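Local atomic coordinates of 2-dehydropantoate 2-reductase (Bacillus subtilis, PDB entry 3EGO), a protein that probably catalyses the NADPH-dependent reduction of ketopantoate to pantoate, the second step in making (R)-pantoate for pantothenate biosynthesis. Residues N100-I105 with G180-N185. Numbering follows the deposited sequence.
Sequences NGMGHI and GKLIVN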
loop_
_atom_site.group_PDB
_atom_site.type_symbol
_atom_site.label_atom_id
_atom_site.label_comp_id
_atom_site.label_asym_id
_atom_site.label_seq_id
_atom_site.Cartn_x
_atom_site.Cartn_y
_atom_site.Cartn_z
ATOM N N ASN A 100 9.917 11.788 17.512
ATOM C CA ASN A 100 9.915 10.412 17.012
ATOM C C ASN A 100 10.699 10.380 15.714
ATOM O O ASN A 100 10.703 11.365 14.970
ATOM C CB ASN A 100 8.491 9.913 16.748
ATOM C CG ASN A 100 7.690 9.738 18.019
ATOM O OD1 ASN A 100 8.216 9.316 19.050
ATOM N ND2 ASN A 100 6.389 10.047 17.946
ATOM N N GLY A 101 11.364 9.262 15.442
ATOM C CA GLY A 101 12.187 9.176 14.249
ATOM C C GLY A 101 13.543 9.820 14.464
ATOM O O GLY A 101 13.878 10.198 15.587
ATOM N N MET A 102 14.319 9.931 13.387
ATOM C CA MET A 102 15.676 10.472 13.451
ATOM C C MET A 102 15.939 11.515 12.373
ATOM O O MET A 102 17.067 11.955 12.231
ATOM C CB MET A 102 16.732 9.342 13.390
ATOM C CG MET A 102 16.896 8.517 14.714
ATOM S SD MET A 102 18.084 7.120 14.721
ATOM C CE MET A 102 19.576 8.114 14.886
ATOM N N GLY A 103 14.901 11.950 11.647
ATOM C CA GLY A 103 15.048 13.001 10.627
ATOM C C GLY A 103 15.596 14.302 11.201
ATOM O O GLY A 103 16.268 15.075 10.500
ATOM N N HIS A 104 15.337 14.551 12.486
ATOM C CA HIS A 104 15.838 15.782 13.121
ATOM C C HIS A 104 17.337 15.720 13.339
ATOM O O HIS A 104 18.000 16.754 13.462
ATOM C CB HIS A 104 15.124 16.096 14.445
ATOM C CG HIS A 104 15.276 15.039 15.498
ATOM N ND1 HIS A 104 14.870 13.735 15.307
ATOM C CD2 HIS A 104 15.721 15.107 16.774
ATOM C CE1 HIS A 104 15.084 13.039 16.408
ATOM N NE2 HIS A 104 15.597 13.849 17.316
ATOM N N ILE A 105 17.852 14.503 13.384
ATOM C CA ILE A 105 19.275 14.270 13.622
ATOM C C ILE A 105 20.100 14.860 12.479
ATOM O O ILE A 105 21.152 15.433 12.712
ATOM C CB ILE A 105 19.564 12.772 13.793
ATOM C CG1 ILE A 105 18.871 12.242 15.057
ATOM C CG2 ILE A 105 21.053 12.520 13.828
ATOM C CD1 ILE A 105 19.248 13.022 16.345
ATOM N N GLY A 180 18.051 2.453 18.589
ATOM C CA GLY A 180 17.470 1.263 19.191
ATOM C C GLY A 180 15.959 1.305 19.154
ATOM O O GLY A 180 15.283 0.277 19.148
ATOM N N LYS A 181 15.410 2.507 19.162
ATOM C CA LYS A 181 13.958 2.660 19.042
ATOM C C LYS A 181 13.577 2.727 17.548
ATOM O O LYS A 181 12.545 2.209 17.138
ATOM C CB LYS A 181 13.520 3.925 19.785
ATOM C CG LYS A 181 12.010 4.275 19.661
ATOM C CD LYS A 181 11.613 5.432 20.610
ATOM C CE LYS A 181 10.403 6.200 20.063
ATOM N NZ LYS A 181 9.322 5.258 19.637
ATOM N N LEU A 182 14.418 3.369 16.744
ATOM C CA LEU A 182 14.126 3.499 15.307
ATOM C C LEU A 182 14.030 2.141 14.606
ATOM O O LEU A 182 13.100 1.925 13.823
ATOM C CB LEU A 182 15.152 4.418 14.608
ATOM C CG LEU A 182 14.711 4.775 13.174
ATOM C CD1 LEU A 182 14.546 6.259 12.980
ATOM C CD2 LEU A 182 15.678 4.217 12.193
ATOM N N ILE A 183 14.946 1.206 14.900
ATOM C CA ILE A 183 14.908 -0.090 14.208
ATOM C C ILE A 183 13.562 -0.725 14.389
ATOM O O ILE A 183 12.963 -1.228 13.448
ATOM C CB ILE A 183 16.022 -1.099 14.614
ATOM C CG1 ILE A 183 15.973 -2.332 13.696
ATOM C CG2 ILE A 183 15.864 -1.579 16.059
ATOM C CD1 ILE A 183 16.151 -2.036 12.172
ATOM N N VAL A 184 13.047 -0.662 15.607
ATOM C CA VAL A 184 11.716 -1.163 15.874
ATOM C C VAL A 184 10.600 -0.446 15.059
ATOM O O VAL A 184 9.821 -1.101 14.384
ATOM C CB VAL A 184 11.404 -1.054 17.386
ATOM C CG1 VAL A 184 9.957 -1.303 17.635
ATOM C CG2 VAL A 184 12.288 -2.045 18.184
ATOM N N ASN A 185 10.532 0.877 15.125
ATOM C CA ASN A 185 9.462 1.605 14.436
ATOM C C ASN A 185 9.525 1.368 12.921
ATOM O O ASN A 185 8.500 1.171 12.266
ATOM C CB ASN A 185 9.532 3.107 14.747
ATOM C CG ASN A 185 9.261 3.429 16.228
ATOM O OD1 ASN A 185 9.609 4.507 16.701
ATOM N ND2 ASN A 185 8.657 2.498 16.950
HETATM O O HOH W 1 11.811 6.131 16.012
#
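The carbonyl oxygen OD1 of N185 is gripped twice, and one grip leads across to the loop 100-102. K181 NZ donates to N185 OD1 at 3.0 Å, in the carbonyl plane and on a lone pair, with a C=O...N angle of 124°. A water also donates to N185 OD1, at 2.8 Å, and accepts from G101 N at 3.2 Å. The two bonds probably limit rotation of the N185 amide. K181 runs out with CG anti to its backbone N (chi1 176°), and a bend at chi4 turns the amine back to N185, one helical turn on. Its CE passes N100 OD1 at 3.9 Å, a plain contact. N100 ND2 is hydrogen-bonded to E260 OE2, outside the two segments.

Next to these polar groups the packing is apolar. L182 CD1 lies 3.7 Å from M102 CG and 4.0 Å from G101 CA. The M102 and L182 side chains cross at a slant, with M102 SD 4.0 Å from L182 CB.

K181 is probably the proton donor, N100 and N185 probably bind substrate, and N100 probably also binds NADP(+). The contact thus probably forms part of the active-site cleft between the Rossmann-type domain and the helical C-terminal domain. The loop 100-102 follows strand 94-97 and leads into helix 103-109. It meets helix 174-195, while helix 261-274 packs against M102, L182 and N185.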